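Local coordinates for protein glycoside Hydrolase (Bacteroides uniformis, PDB 5T9X) that probably hydrolyses agarose or related red-algal galactans as a family 16 glycoside hydrolase of a human gut symbiont, at residues L120-I132 against K142-S154. Sequence-based numbering, arbitrary orientation.
Sequences LRIETSRPDDVKI and KMMPGTYTGCVTS
Arg126 and Thr147 make a nearly straight bond between the segments, Arg126 NH2 to Thr147 OG1 at 2.9 Å with an N-H...O angle of 172°. The same guanidinium gives Arg126 NE to Gly146 O at 3.0 Å; both acceptors lie close to its plane, although NE itself stands above the Gly146 carbonyl plane. With CG anti to the backbone N (chi1 -178°), a bend at chi3 brings NE and NH2 to Gly146 O and Thr147 OG1. NH1 bonds Pro316 O and Thr147 OG1 also meets Asp305 OD2, so the arginine links three parts of the chain; a leucine here, with no guanidinium, would probably leave Gly146 O, Pro316 O and Thr147 OG1 without these donors.

Backbone pairing is discontinuous. Ser125 and Tyr148 exchange two bonds, N to O in each direction, as an isolated antiparallel hydrogen-bonded pair, and Gly146 N reaches Lys131 O at 3.0 Å. Between Glu123 and Thr149 a side chain takes over: Thr149 OG1 donates to Glu123 O at 3.0 Å, from above the carbonyl plane.

Apolar packing centres on the Tyr148 ring. Pro127 CD lies over one face, 3.9 Å from the centroid and 19° off the normal, a CH-pi contact, while Val130 CG2 approaches Tyr148 CE1 at 3.6 Å. A water joins Tyr148 OH to Lys131 N.

Strand 119-122 belongs to one sheet and strand 140-154 to the other; Leu120 and Ile122 face Val152 and Gly150 between them, as in the beta-sandwich (jelly roll) of family 16 glycoside hydrolases.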
ATOM      1  N   LEU A 120      10.888   1.685   8.158  1.00 26.23           N
ATOM      2  CA  LEU A 120      10.629   2.675   7.125  1.00 24.54           C
ATOM      3  C   LEU A 120       9.581   3.623   7.695  1.00 24.35           C
ATOM      4  O   LEU A 120       8.585   3.186   8.253  1.00 23.24           O
ATOM      5  CB  LEU A 120      10.089   1.995   5.881  1.00 23.19           C
ATOM      6  CG  LEU A 120       9.675   2.909   4.745  1.00 22.78           C
ATOM      7  CD1 LEU A 120      10.866   3.712   4.253  1.00 22.87           C
ATOM      8  CD2 LEU A 120       9.068   2.081   3.631  1.00 23.33           C
ATOM      9  N   ARG A 121       9.831   4.914   7.576  1.00 24.98           N
ATOM     10  CA  ARG A 121       8.978   5.927   8.164  1.00 27.49           C
ATOM     11  C   ARG A 121       8.592   6.925   7.073  1.00 26.38           C
ATOM     12  O   ARG A 121       9.467   7.452   6.374  1.00 24.31           O
ATOM     13  CB  ARG A 121       9.700   6.653   9.306  1.00 30.25           C
ATOM     14  CG  ARG A 121      10.339   5.753  10.376  1.00 33.95           C
ATOM     15  CD  ARG A 121      11.216   6.547  11.359  1.00 35.76           C
ATOM     16  NE  ARG A 121      10.412   7.618  11.938  1.00 39.86           N
ATOM     17  CZ  ARG A 121       9.652   7.521  13.035  1.00 42.90           C
ATOM     18  NH1 ARG A 121       9.626   6.394  13.786  1.00 38.20           N
ATOM     19  NH2 ARG A 121       8.917   8.585  13.389  1.00 41.58           N
ATOM     20  N   ILE A 122       7.288   7.156   6.919  1.00 26.29           N
ATOM     21  CA  ILE A 122       6.799   8.137   5.976  1.00 27.46           C
ATOM     22  C   ILE A 122       6.053   9.192   6.747  1.00 28.67           C
ATOM     23  O   ILE A 122       5.050   8.884   7.347  1.00 26.50           O
ATOM     24  CB  ILE A 122       5.870   7.491   4.950  1.00 27.69           C
ATOM     25  CG1 ILE A 122       6.617   6.386   4.238  1.00 26.91           C
ATOM     26  CG2 ILE A 122       5.354   8.526   3.931  1.00 28.19           C
ATOM     27  CD1 ILE A 122       5.815   5.761   3.132  1.00 28.44           C
ATOM     28  N   GLU A 123       6.538  10.434   6.722  1.00 33.17           N
ATOM     29  CA  GLU A 123       5.866  11.519   7.443  1.00 37.34           C
ATOM     30  C   GLU A 123       4.935  12.376   6.567  1.00 33.80           C
ATOM     31  O   GLU A 123       4.974  12.318   5.352  1.00 30.53           O
ATOM     32  CB  GLU A 123       6.861  12.376   8.274  1.00 44.24           C
ATOM     33  CG  GLU A 123       7.915  13.237   7.563  1.00 51.51           C
ATOM     34  CD  GLU A 123       8.520  14.330   8.490  1.00 59.04           C
ATOM     35  OE1 GLU A 123       8.540  14.128   9.737  1.00 62.35           O
ATOM     36  OE2 GLU A 123       8.963  15.403   7.984  1.00 58.15           O
ATOM     37  N   THR A 124       4.090  13.150   7.234  1.00 33.18           N
ATOM     38  CA  THR A 124       3.208  14.109   6.608  1.00 33.15           C
ATOM     39  C   THR A 124       3.331  15.485   7.270  1.00 32.28           C
ATOM     40  O   THR A 124       3.304  15.586   8.475  1.00 36.24           O
ATOM     41  CB  THR A 124       1.779  13.611   6.724  1.00 32.47           C
ATOM     42  OG1 THR A 124       1.721  12.328   6.115  1.00 35.39           O
ATOM     43  CG2 THR A 124       0.809  14.526   6.023  1.00 32.78           C
ATOM     44  N   SER A 125       3.453  16.533   6.471  1.00 31.46           N
ATOM     45  CA  SER A 125       3.511  17.888   6.976  1.00 31.02           C
ATOM     46  C   SER A 125       2.811  18.793   6.004  1.00 30.87           C
ATOM     47  O   SER A 125       2.430  18.367   4.928  1.00 32.51           O
ATOM     48  CB  SER A 125       4.960  18.337   7.170  1.00 30.47           C
ATOM     49  OG  SER A 125       5.599  18.621   5.938  1.00 31.27           O
ATOM     50  N   ARG A 126       2.662  20.048   6.397  1.00 31.47           N
ATOM     51  CA  ARG A 126       2.146  21.089   5.530  1.00 31.87           C
ATOM     52  C   ARG A 126       2.770  22.414   5.954  1.00 33.74           C
ATOM     53  O   ARG A 126       2.367  22.988   6.962  1.00 31.24           O
ATOM     54  CB  ARG A 126       0.608  21.149   5.603  1.00 30.51           C
ATOM     55  CG  ARG A 126       0.008  22.187   4.673  1.00 28.58           C
ATOM     56  CD  ARG A 126      -1.497  22.257   4.745  1.00 28.04           C
ATOM     57  NE  ARG A 126      -2.144  21.012   4.338  1.00 28.26           N
ATOM     58  CZ  ARG A 126      -3.094  20.364   5.021  1.00 29.01           C
ATOM     59  NH1 ARG A 126      -3.576  20.832   6.160  1.00 28.34           N
ATOM     60  NH2 ARG A 126      -3.588  19.217   4.553  1.00 30.97           N
ATOM     61  N   PRO A 127       3.747  22.915   5.190  1.00 37.97           N
ATOM     62  CA  PRO A 127       4.317  24.236   5.480  1.00 41.42           C
ATOM     63  C   PRO A 127       3.296  25.396   5.458  1.00 45.94           C
ATOM     64  O   PRO A 127       2.180  25.239   4.951  1.00 47.74           O
ATOM     65  CB  PRO A 127       5.325  24.438   4.350  1.00 40.26           C
ATOM     66  CG  PRO A 127       5.567  23.100   3.781  1.00 40.43           C
ATOM     67  CD  PRO A 127       4.307  22.339   3.961  1.00 39.08           C
ATOM     68  N   ASP A 128       3.684  26.549   6.001  1.00 50.99           N
ATOM     69  CA  ASP A 128       2.829  27.753   5.945  1.00 57.24           C
ATOM     70  C   ASP A 128       2.707  28.243   4.505  1.00 53.66           C
ATOM     71  O   ASP A 128       1.634  28.606   4.041  1.00 48.43           O
ATOM     72  CB  ASP A 128       3.417  28.892   6.797  1.00 62.04           C
ATOM     73  CG  ASP A 128       3.445  28.572   8.281  1.00 67.67           C
ATOM     74  OD1 ASP A 128       2.483  27.943   8.777  1.00 66.83           O
ATOM     75  OD2 ASP A 128       4.432  28.965   8.951  1.00 74.58           O
ATOM     76  N   ASP A 129       3.842  28.225   3.817  1.00 52.58           N
ATOM     77  CA  ASP A 129       3.957  28.678   2.437  1.00 51.97           C
ATOM     78  C   ASP A 129       3.555  27.635   1.358  1.00 47.37           C
ATOM     79  O   ASP A 129       3.844  27.843   0.185  1.00 46.85           O
ATOM     80  CB  ASP A 129       5.409  29.162   2.192  1.00 56.43           C
ATOM     81  CG  ASP A 129       6.462  28.093   2.543  1.00 64.17           C
ATOM     82  OD1 ASP A 129       6.471  27.632   3.713  1.00 67.02           O
ATOM     83  OD2 ASP A 129       7.275  27.719   1.669  1.00 69.11           O
ATOM     84  N   VAL A 130       2.902  26.529   1.710  1.00 42.00           N
ATOM     85  CA  VAL A 130       2.595  25.498   0.696  1.00 39.23           C
ATOM     86  C   VAL A 130       1.703  26.018  -0.449  1.00 36.12           C
ATOM     87  O   VAL A 130       0.765  26.781  -0.227  1.00 33.54           O
ATOM     88  CB  VAL A 130       1.925  24.246   1.316  1.00 37.41           C
ATOM     89  CG1 VAL A 130       0.471  24.510   1.694  1.00 35.26           C
ATOM     90  CG2 VAL A 130       2.020  23.068   0.361  1.00 37.99           C
ATOM     91  N   LYS A 131       1.971  25.555  -1.658  1.00 34.44           N
ATOM     92  CA  LYS A 131       1.158  25.940  -2.802  1.00 35.98           C
ATOM     93  C   LYS A 131      -0.285  25.443  -2.738  1.00 33.96           C
ATOM     94  O   LYS A 131      -0.627  24.550  -1.980  1.00 33.02           O
ATOM     95  CB  LYS A 131       1.813  25.488  -4.107  1.00 40.04           C
ATOM     96  CG  LYS A 131       1.821  23.994  -4.381  1.00 42.33           C
ATOM     97  CD  LYS A 131       2.805  23.655  -5.508  1.00 46.08           C
ATOM     98  CE  LYS A 131       2.309  22.441  -6.301  1.00 51.57           C
ATOM     99  NZ  LYS A 131       3.288  21.817  -7.240  1.00 51.34           N
ATOM    100  N   ILE A 132      -1.124  26.057  -3.553  1.00 33.61           N
ATOM    101  CA  ILE A 132      -2.519  25.699  -3.658  1.00 34.94           C
ATOM    102  C   ILE A 132      -2.615  24.793  -4.871  1.00 31.94           C
ATOM    103  O   ILE A 132      -1.947  25.032  -5.890  1.00 29.70           O
ATOM    104  CB  ILE A 132      -3.407  26.962  -3.839  1.00 40.54           C
ATOM    105  CG1 ILE A 132      -3.102  27.994  -2.743  1.00 45.90           C
ATOM    106  CG2 ILE A 132      -4.900  26.634  -3.799  1.00 39.43           C
ATOM    107  CD1 ILE A 132      -3.853  29.308  -2.906  1.00 51.00           C
ATOM    108  N   LYS A 142     -12.354  22.201  -6.250  1.00 43.02           N
ATOM    109  CA  LYS A 142     -11.998  22.833  -4.984  1.00 41.25           C
ATOM    110  C   LYS A 142     -10.499  23.196  -4.944  1.00 38.51           C
ATOM    111  O   LYS A 142      -9.659  22.403  -5.339  1.00 36.48           O
ATOM    112  CB  LYS A 142     -12.355  21.880  -3.847  1.00 42.68           C
ATOM    113  CG  LYS A 142     -12.602  22.540  -2.507  1.00 47.29           C
ATOM    114  CD  LYS A 142     -13.525  21.695  -1.632  1.00 52.44           C
ATOM    115  CE  LYS A 142     -13.990  22.454  -0.395  1.00 59.28           C
ATOM    116  NZ  LYS A 142     -15.120  21.735   0.262  1.00 61.72           N
ATOM    117  N   MET A 143     -10.174  24.406  -4.509  1.00 36.83           N
ATOM    118  CA  MET A 143      -8.794  24.803  -4.318  1.00 39.10           C
ATOM    119  C   MET A 143      -8.426  24.485  -2.887  1.00 38.70           C
ATOM    120  O   MET A 143      -9.112  24.933  -1.998  1.00 40.11           O
ATOM    121  CB  MET A 143      -8.630  26.308  -4.556  1.00 40.70           C
ATOM    122  CG  MET A 143      -9.037  26.784  -5.943  1.00 42.72           C
ATOM    123  SD  MET A 143      -8.230  25.933  -7.319  1.00 46.74           S
ATOM    124  CE  MET A 143      -6.518  26.374  -7.030  1.00 46.06           C
ATOM    125  N   MET A 144      -7.360  23.721  -2.662  1.00 39.06           N
ATOM    126  CA  MET A 144      -6.893  23.425  -1.297  1.00 40.10           C
ATOM    127  C   MET A 144      -5.411  23.635  -1.146  1.00 36.65           C
ATOM    128  O   MET A 144      -4.692  23.638  -2.134  1.00 34.48           O
ATOM    129  CB  MET A 144      -7.143  21.978  -0.941  1.00 43.13           C
ATOM    130  CG  MET A 144      -8.466  21.474  -1.433  1.00 45.43           C
ATOM    131  SD  MET A 144      -8.866  19.986  -0.542  1.00 47.13           S
ATOM    132  CE  MET A 144     -10.351  19.585  -1.416  1.00 48.47           C
ATOM    133  N   PRO A 145      -4.946  23.772   0.099  1.00 35.13           N
ATOM    134  CA  PRO A 145      -3.508  23.715   0.314  1.00 33.45           C
ATOM    135  C   PRO A 145      -2.992  22.294   0.120  1.00 31.38           C
ATOM    136  O   PRO A 145      -3.654  21.325   0.510  1.00 31.07           O
ATOM    137  CB  PRO A 145      -3.336  24.152   1.771  1.00 34.35           C
ATOM    138  CG  PRO A 145      -4.645  24.752   2.177  1.00 36.35           C
ATOM    139  CD  PRO A 145      -5.674  24.048   1.349  1.00 36.11           C
ATOM    140  N   GLY A 146      -1.820  22.188  -0.496  1.00 29.93           N
ATOM    141  CA  GLY A 146      -1.131  20.925  -0.667  1.00 29.10           C
ATOM    142  C   GLY A 146      -0.778  20.249   0.643  1.00 28.36           C
ATOM    143  O   GLY A 146      -0.706  20.895   1.683  1.00 27.83           O
ATOM    144  N   THR A 147      -0.578  18.938   0.577  1.00 26.98           N
ATOM    145  CA  THR A 147      -0.177  18.154   1.719  1.00 27.14           C
ATOM    146  C   THR A 147       1.088  17.397   1.341  1.00 26.14           C
ATOM    147  O   THR A 147       1.060  16.601   0.431  1.00 26.73           O
ATOM    148  CB  THR A 147      -1.296  17.198   2.091  1.00 28.10           C
ATOM    149  OG1 THR A 147      -2.522  17.945   2.211  1.00 29.48           O
ATOM    150  CG2 THR A 147      -0.981  16.514   3.386  1.00 28.79           C
ATOM    151  N   TYR A 148       2.200  17.687   2.005  1.00 25.26           N
ATOM    152  CA  TYR A 148       3.460  17.027   1.709  1.00 26.29           C
ATOM    153  C   TYR A 148       3.480  15.677   2.409  1.00 26.09           C
ATOM    154  O   TYR A 148       3.079  15.569   3.571  1.00 25.72           O
ATOM    155  CB  TYR A 148       4.652  17.824   2.225  1.00 28.31           C
ATOM    156  CG  TYR A 148       5.051  19.067   1.493  1.00 29.25           C
ATOM    157  CD1 TYR A 148       4.314  19.579   0.417  1.00 30.74           C
ATOM    158  CD2 TYR A 148       6.176  19.786   1.924  1.00 31.05           C
ATOM    159  CE1 TYR A 148       4.716  20.744  -0.236  1.00 30.90           C
ATOM    160  CE2 TYR A 148       6.586  20.946   1.280  1.00 31.63           C
ATOM    161  CZ  TYR A 148       5.854  21.419   0.200  1.00 31.67           C
ATOM    162  OH  TYR A 148       6.268  22.555  -0.435  1.00 32.62           O
ATOM    163  N   THR A 149       3.947  14.654   1.702  1.00 24.62           N
ATOM    164  CA  THR A 149       4.140  13.354   2.299  1.00 23.54           C
ATOM    165  C   THR A 149       5.174  12.596   1.491  1.00 21.91           C
ATOM    166  O   THR A 149       5.962  13.219   0.767  1.00 23.38           O
ATOM    167  CB  THR A 149       2.802  12.610   2.454  1.00 25.37           C
ATOM    168  OG1 THR A 149       2.986  11.470   3.290  1.00 24.44           O
ATOM    169  CG2 THR A 149       2.238  12.179   1.106  1.00 26.63           C
ATOM    170  N   GLY A 150       5.222  11.279   1.616  1.00 20.42           N
ATOM    171  CA  GLY A 150       6.262  10.496   0.942  1.00 20.33           C
ATOM    172  C   GLY A 150       5.803   9.284   0.156  1.00 19.57           C
ATOM    173  O   GLY A 150       4.725   8.774   0.380  1.00 20.11           O
ATOM    174  N   CYS A 151       6.657   8.833  -0.754  1.00 19.65           N
ATOM    175  CA  CYS A 151       6.410   7.665  -1.575  1.00 19.75           C
ATOM    176  C   CYS A 151       7.714   6.928  -1.846  1.00 19.83           C
ATOM    177  O   CYS A 151       8.735   7.547  -2.123  1.00 20.46           O
ATOM    178  CB  CYS A 151       5.795   8.098  -2.896  1.00 19.66           C
ATOM    179  SG  CYS A 151       5.145   6.747  -3.889  1.00 20.86           S
ATOM    180  N   VAL A 152       7.658   5.605  -1.790  1.00 19.74           N
ATOM    181  CA  VAL A 152       8.806   4.739  -2.002  1.00 19.08           C
ATOM    182  C   VAL A 152       8.466   3.730  -3.096  1.00 19.04           C
ATOM    183  O   VAL A 152       7.335   3.242  -3.190  1.00 17.13           O
ATOM    184  CB  VAL A 152       9.119   4.031  -0.676  1.00 20.08           C
ATOM    185  CG1 VAL A 152      10.014   2.821  -0.840  1.00 20.86           C
ATOM    186  CG2 VAL A 152       9.756   5.020   0.287  1.00 20.81           C
ATOM    187  N   THR A 153       9.466   3.405  -3.909  1.00 19.74           N
ATOM    188  CA  THR A 153       9.337   2.428  -4.984  1.00 20.47           C
ATOM    189  C   THR A 153      10.505   1.471  -4.945  1.00 21.06           C
ATOM    190  O   THR A 153      11.657   1.896  -4.782  1.00 21.64           O
ATOM    191  CB  THR A 153       9.357   3.110  -6.377  1.00 20.70           C
ATOM    192  OG1 THR A 153       8.331   4.100  -6.431  1.00 21.52           O
ATOM    193  CG2 THR A 153       9.112   2.085  -7.510  1.00 20.98           C
ATOM    194  N   SER A 154      10.217   0.192  -5.181  1.00 20.96           N
ATOM    195  CA  SER A 154      11.256  -0.827  -5.241  1.00 21.22           C
ATOM    196  C   SER A 154      12.188  -0.643  -6.441  1.00 22.43           C
ATOM    197  O   SER A 154      11.809  -0.050  -7.453  1.00 21.35           O
ATOM    198  CB  SER A 154      10.625  -2.205  -5.322  1.00 20.38           C
ATOM    199  OG  SER A 154       9.961  -2.348  -6.552  1.00 20.28           O
TER
HETATM  200  O   HOH W   1       4.489  23.848  -2.140  1.00 28.89           O